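Local coordinates for protein mandelate racemase/muconate lactonizing enzyme/Enolase superfamily (Rhodobacter sphaeroides, PDB 2HZG) that belongs to the mandelate racemase/muconate lactonizing enzyme branch of the enolase superfamily and carries a sodium ion in an acidic metal site, at residues W41-A46 against T305-L310; T342-R347 against L362-A367. All blocks are in the same frame, centred on the assembly; numbering follows the deposited sequence.

Overall arrangement
Both contacts meet around helix 309-316, and their centres lie about 12 Å apart. Contact 1 is buried, near the centre of the chain. It joins the N-terminal domain, through strand 38-44, to the barrel domain. Contact 2 lies further out and is only partly buried. It ties two parts of the irregular loop between helices 336-340 and 368-374. Contact 1 relies on carboxylates, hydroxyls and two waters. Contact 2 relies on backbone amides, one aspartate and a leucine. The two touch directly: H309 ND1 probably hydrogen-bonds I346 N at 2.8 Å, H309 also packs on H345 and L364, and W41 packs on V366.

Contact 1: W41-A46 against T305-L310; sequences WGECEA and TFTSHL
The flat groups here are the carboxylates of E43 and E45 and the indole of W41. S308 OG gives a hydrogen bond of 2.6 Å to E43 OE1 and meets its syn lone pair. The indole turns away from 305-310 and meets the ring of F11, with planes about 40° apart. This is an interdomain contact of the enolase superfamily fold. Strand 38-44, at one side of the three-stranded sheet of the N-terminal domain, faces the loop after barrel strand 300-303 and the start of helix 309-316.

E43 runs out fully extended, with CG anti to the backbone N (chi1 -178°), which carries its carboxylate to the start of this helix. S308 is the N-cap, and its OG also bonds A311 N. The nearby helix end would be expected to favour a charged E43. E43 OE2 accepts a hydrogen bond from water 1 at 2.6 Å, and this water also receives a weak bond from S308 N. Water 2 lies among E43 OE2, E45 OE1 and T307 OG1. E45 bends at chi2 (49°) to reach it. E45 OE1 also lies 3.5 Å from T307 CG2. A bound sodium ion lies about 10 Å from the E45 side chain. L310 adds the apolar part: its CD2 packs 3.9 Å from G42 C and 4.3 Å from W41 CB.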
loop_
_atom_site.group_PDB
_atom_site.type_symbol
_atom_site.label_atom_id
_atom_site.label_comp_id
_atom_site.label_asym_id
_atom_site.label_seq_id
_atom_site.Cartn_x
_atom_site.Cartn_y
_atom_site.Cartn_z
ATOM N N TRP A 41 -4.515 0.114 -24.525
ATOM C CA TRP A 41 -5.471 0.012 -23.437
ATOM C C TRP A 41 -4.897 -0.822 -22.327
ATOM O O TRP A 41 -4.148 -1.784 -22.569
ATOM C CB TRP A 41 -6.757 -0.674 -23.902
ATOM C CG TRP A 41 -7.665 0.179 -24.683
ATOM C CD1 TRP A 41 -7.680 0.323 -26.055
ATOM C CD2 TRP A 41 -8.736 0.991 -24.180
ATOM N NE1 TRP A 41 -8.696 1.180 -26.426
ATOM C CE2 TRP A 41 -9.359 1.606 -25.301
ATOM C CE3 TRP A 41 -9.239 1.261 -22.891
ATOM C CZ2 TRP A 41 -10.452 2.468 -25.174
ATOM C CZ3 TRP A 41 -10.328 2.128 -22.769
ATOM C CH2 TRP A 41 -10.914 2.728 -23.906
ATOM N N GLY A 42 -5.295 -0.473 -21.109
ATOM C CA GLY A 42 -4.964 -1.269 -19.936
ATOM C C GLY A 42 -6.112 -1.220 -18.934
ATOM O O GLY A 42 -7.080 -0.480 -19.119
ATOM N N GLU A 43 -5.993 -2.013 -17.874
ATOM C CA GLU A 43 -7.019 -2.100 -16.854
ATOM C C GLU A 43 -6.349 -2.131 -15.463
ATOM O O GLU A 43 -5.406 -2.896 -15.232
ATOM C CB GLU A 43 -7.870 -3.355 -17.082
ATOM C CG GLU A 43 -9.033 -3.559 -16.087
ATOM C CD GLU A 43 -9.890 -4.776 -16.456
ATOM O OE1 GLU A 43 -9.934 -5.132 -17.661
ATOM O OE2 GLU A 43 -10.508 -5.378 -15.540
ATOM N N CYS A 44 -6.828 -1.274 -14.562
ATOM C CA CYS A 44 -6.366 -1.286 -13.170
ATOM C C CYS A 44 -7.284 -2.206 -12.372
ATOM O O CYS A 44 -8.506 -2.061 -12.427
ATOM C CB CYS A 44 -6.450 0.120 -12.559
ATOM S SG CYS A 44 -5.566 1.393 -13.455
ATOM N N GLU A 45 -6.707 -3.149 -11.640
ATOM C CA GLU A 45 -7.522 -3.979 -10.756
ATOM C C GLU A 45 -7.515 -3.315 -9.379
ATOM O O GLU A 45 -6.741 -3.670 -8.490
ATOM C CB GLU A 45 -7.030 -5.442 -10.713
ATOM C CG GLU A 45 -7.865 -6.358 -9.798
ATOM C CD GLU A 45 -9.397 -6.281 -10.014
ATOM O OE1 GLU A 45 -9.862 -5.934 -11.123
ATOM O OE2 GLU A 45 -10.148 -6.591 -9.052
ATOM N N ALA A 46 -8.379 -2.323 -9.222
ATOM C CA ALA A 46 -8.215 -1.363 -8.155
ATOM C C ALA A 46 -9.524 -0.643 -8.004
ATOM O O ALA A 46 -10.367 -0.685 -8.913
ATOM C CB ALA A 46 -7.134 -0.354 -8.537
ATOM N N THR A 305 -6.129 -13.664 -12.085
ATOM C CA THR A 305 -7.108 -12.964 -12.916
ATOM C C THR A 305 -8.513 -13.382 -12.525
ATOM O O THR A 305 -8.819 -14.561 -12.560
ATOM C CB THR A 305 -6.959 -13.304 -14.423
ATOM O OG1 THR A 305 -5.620 -13.040 -14.839
ATOM C CG2 THR A 305 -7.934 -12.464 -15.264
ATOM N N PHE A 306 -9.363 -12.417 -12.191
ATOM C CA PHE A 306 -10.759 -12.740 -11.902
ATOM C C PHE A 306 -11.723 -11.898 -12.770
ATOM O O PHE A 306 -12.936 -11.868 -12.530
ATOM C CB PHE A 306 -11.054 -12.559 -10.387
ATOM C CG PHE A 306 -12.144 -13.475 -9.861
ATOM C CD1 PHE A 306 -11.959 -14.865 -9.835
ATOM C CD2 PHE A 306 -13.343 -12.950 -9.379
ATOM C CE1 PHE A 306 -12.938 -15.703 -9.330
ATOM C CE2 PHE A 306 -14.360 -13.798 -8.889
ATOM C CZ PHE A 306 -14.149 -15.176 -8.877
ATOM N N THR A 307 -11.183 -11.225 -13.783
ATOM C CA THR A 307 -11.941 -10.169 -14.454
ATOM C C THR A 307 -11.972 -10.344 -15.992
ATOM O O THR A 307 -12.195 -11.469 -16.469
ATOM C CB THR A 307 -11.445 -8.763 -13.993
ATOM O OG1 THR A 307 -10.042 -8.655 -14.261
ATOM C CG2 THR A 307 -11.670 -8.593 -12.492
ATOM N N SER A 308 -11.787 -9.262 -16.756
ATOM C CA SER A 308 -11.940 -9.291 -18.226
ATOM C C SER A 308 -10.832 -10.092 -18.936
ATOM O O SER A 308 -9.821 -10.456 -18.348
ATOM C CB SER A 308 -11.950 -7.867 -18.793
ATOM O OG SER A 308 -10.618 -7.337 -18.777
ATOM N N HIS A 309 -10.996 -10.332 -20.232
ATOM C CA HIS A 309 -9.893 -10.946 -20.973
ATOM C C HIS A 309 -8.764 -9.971 -21.266
ATOM O O HIS A 309 -7.669 -10.403 -21.543
ATOM C CB HIS A 309 -10.371 -11.636 -22.248
ATOM C CG HIS A 309 -11.014 -12.960 -21.989
ATOM N ND1 HIS A 309 -10.921 -14.020 -22.863
ATOM C CD2 HIS A 309 -11.738 -13.406 -20.932
ATOM C CE1 HIS A 309 -11.570 -15.059 -22.364
ATOM N NE2 HIS A 309 -12.078 -14.713 -21.196
ATOM N N LEU A 310 -9.018 -8.669 -21.186
ATOM C CA LEU A 310 -7.906 -7.705 -21.265
ATOM C C LEU A 310 -6.939 -7.906 -20.076
ATOM O O LEU A 310 -5.726 -7.976 -20.255
ATOM C CB LEU A 310 -8.415 -6.264 -21.329
ATOM C CG LEU A 310 -7.335 -5.162 -21.420
ATOM C CD1 LEU A 310 -6.540 -5.267 -22.748
ATOM C CD2 LEU A 310 -7.962 -3.767 -21.224
HETATM O O HOH W 1 -12.863 -6.522 -15.815
HETATM O O HOH W 2 -8.793 -6.337 -13.470
#

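Contact 2: T342-R347 against L362-A367; sequences TGDHIR and LGLQVA
A long loop of the barrel domain, between helices 336-340 and 368-374, folds back on itself here. T342 and V366 form a single beta bridge, with their CA atoms 4.4 Å apart. G343 N donates to Q365 O at 2.9 Å, nearly along the C=O axis. Q365 O lies 3.2 Å from T342 CA in a CA-H...O contact. On the other flank of the bridge, A367 is hydrogen-bonded to I341. This is the pattern of an antiparallel, non-hydrogen-bonded pair, although no regular strand forms. A367 is also the N-cap residue before helix 368-374, so the bridge ties the end of the loop to the residues just after helix 336-340.

D344 extends the polar link. Its CG takes the crowded position between the backbone N and the carbonyl carbon (chi1 46°). D344 OD1 then accepts a hydrogen bond from Q365 N at 2.9 Å on its syn lone pair, with an almost straight N-H...O angle of 175°. D344 OD2 accepts a hydrogen bond from water 3, which also donates to G363 O. T342 OG1 donates to D344 O at 2.7 Å, fixing the backbone that carries this aspartate. H345 hydrogen-bonds L339 O through NE2.

L364 CD2 lies against the D344 carboxylate, 3.7 Å from D344 CG. L364 and I346 make the apolar contact: they cross at about a right angle, with L364 CD1 3.9 Å from I346 CG1.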
loop_
_atom_site.group_PDB
_atom_site.type_symbol
_atom_site.label_atom_id
_atom_site.label_comp_id
_atom_site.label_asym_id
_atom_site.label_seq_id
_atom_site.Cartn_x
_atom_site.Cartn_y
_atom_site.Cartn_z
ATOM N N THR A 342 -13.925 -6.607 -23.656
ATOM C CA THR A 342 -13.227 -6.857 -24.912
ATOM C C THR A 342 -14.205 -7.366 -25.975
ATOM O O THR A 342 -15.164 -8.109 -25.661
ATOM C CB THR A 342 -12.053 -7.834 -24.763
ATOM O OG1 THR A 342 -12.523 -9.075 -24.229
ATOM C CG2 THR A 342 -10.966 -7.256 -23.857
ATOM N N GLY A 343 -13.973 -6.951 -27.223
ATOM C CA GLY A 343 -14.836 -7.351 -28.342
ATOM C C GLY A 343 -14.537 -8.771 -28.772
ATOM O O GLY A 343 -15.446 -9.543 -29.080
ATOM N N ASP A 344 -13.253 -9.116 -28.779
ATOM C CA ASP A 344 -12.807 -10.497 -28.926
ATOM C C ASP A 344 -12.319 -11.048 -27.578
ATOM O O ASP A 344 -12.201 -10.303 -26.589
ATOM C CB ASP A 344 -11.744 -10.640 -30.029
ATOM C CG ASP A 344 -10.629 -9.567 -29.952
ATOM O OD1 ASP A 344 -10.654 -8.683 -29.052
ATOM O OD2 ASP A 344 -9.732 -9.617 -30.831
ATOM N N HIS A 345 -12.080 -12.361 -27.532
ATOM C CA HIS A 345 -11.742 -13.035 -26.285
ATOM C C HIS A 345 -10.638 -14.038 -26.516
ATOM O O HIS A 345 -10.364 -14.406 -27.663
ATOM C CB HIS A 345 -12.979 -13.719 -25.699
ATOM C CG HIS A 345 -14.043 -12.755 -25.276
ATOM N ND1 HIS A 345 -15.055 -12.345 -26.119
ATOM C CD2 HIS A 345 -14.221 -12.080 -24.116
ATOM C CE1 HIS A 345 -15.834 -11.486 -25.482
ATOM N NE2 HIS A 345 -15.343 -11.297 -24.269
ATOM N N ILE A 346 -10.001 -14.477 -25.437
ATOM C CA ILE A 346 -9.002 -15.522 -25.530
ATOM C C ILE A 346 -9.729 -16.872 -25.592
ATOM O O ILE A 346 -10.474 -17.237 -24.665
ATOM C CB ILE A 346 -7.996 -15.500 -24.334
ATOM C CG1 ILE A 346 -7.232 -14.156 -24.295
ATOM C CG2 ILE A 346 -7.047 -16.715 -24.439
ATOM C CD1 ILE A 346 -6.297 -13.966 -23.100
ATOM N N ARG A 347 -9.474 -17.612 -26.663
ATOM C CA ARG A 347 -10.150 -18.886 -26.891
ATOM C C ARG A 347 -9.175 -20.064 -26.837
ATOM O O ARG A 347 -8.008 -19.925 -27.209
ATOM C CB ARG A 347 -10.908 -18.852 -28.229
ATOM C CG ARG A 347 -11.903 -17.694 -28.354
ATOM C CD ARG A 347 -13.231 -17.950 -27.628
ATOM N NE ARG A 347 -13.359 -17.429 -26.256
ATOM C CZ ARG A 347 -14.490 -16.898 -25.776
ATOM N NH1 ARG A 347 -15.552 -16.788 -26.574
ATOM N NH2 ARG A 347 -14.577 -16.464 -24.512
ATOM N N LEU A 362 -1.517 -6.412 -26.277
ATOM C CA LEU A 362 -2.260 -7.364 -25.459
ATOM C C LEU A 362 -3.182 -8.256 -26.299
ATOM O O LEU A 362 -3.798 -9.183 -25.771
ATOM C CB LEU A 362 -3.033 -6.627 -24.344
ATOM C CG LEU A 362 -2.121 -5.914 -23.314
ATOM C CD1 LEU A 362 -2.907 -5.098 -22.264
ATOM C CD2 LEU A 362 -1.184 -6.910 -22.609
ATOM N N GLY A 363 -3.296 -7.955 -27.597
ATOM C CA GLY A 363 -3.891 -8.889 -28.557
ATOM C C GLY A 363 -5.409 -8.945 -28.554
ATOM O O GLY A 363 -5.994 -9.855 -29.147
ATOM N N LEU A 364 -6.049 -7.963 -27.916
ATOM C CA LEU A 364 -7.502 -7.890 -27.807
ATOM C C LEU A 364 -7.955 -6.458 -27.931
ATOM O O LEU A 364 -7.237 -5.528 -27.544
ATOM C CB LEU A 364 -8.010 -8.474 -26.472
ATOM C CG LEU A 364 -7.686 -9.955 -26.234
ATOM C CD1 LEU A 364 -7.859 -10.301 -24.770
ATOM C CD2 LEU A 364 -8.530 -10.894 -27.144
ATOM N N GLN A 365 -9.150 -6.285 -28.471
ATOM C CA GLN A 365 -9.695 -4.963 -28.705
ATOM C C GLN A 365 -10.664 -4.630 -27.572
ATOM O O GLN A 365 -11.537 -5.452 -27.230
ATOM C CB GLN A 365 -10.420 -4.961 -30.065
ATOM C CG GLN A 365 -10.666 -3.592 -30.693
ATOM C CD GLN A 365 -9.440 -2.991 -31.396
ATOM O OE1 GLN A 365 -9.485 -1.839 -31.813
ATOM N NE2 GLN A 365 -8.338 -3.746 -31.487
ATOM N N VAL A 366 -10.526 -3.436 -26.997
ATOM C CA VAL A 366 -11.511 -2.967 -26.023
ATOM C C VAL A 366 -12.760 -2.558 -26.787
ATOM O O VAL A 366 -12.661 -1.872 -27.807
ATOM C CB VAL A 366 -10.931 -1.822 -25.114
ATOM C CG1 VAL A 366 -12.025 -1.022 -24.434
ATOM C CG2 VAL A 366 -9.986 -2.434 -24.092
ATOM N N ALA A 367 -13.924 -3.008 -26.316
ATOM C CA ALA A 367 -15.173 -2.718 -26.999
ATOM C C ALA A 367 -15.738 -1.368 -26.566
ATOM O O ALA A 367 -16.046 -1.154 -25.390
ATOM C CB ALA A 367 -16.189 -3.854 -26.774
HETATM O O HOH W 3 -7.288 -8.776 -31.236
#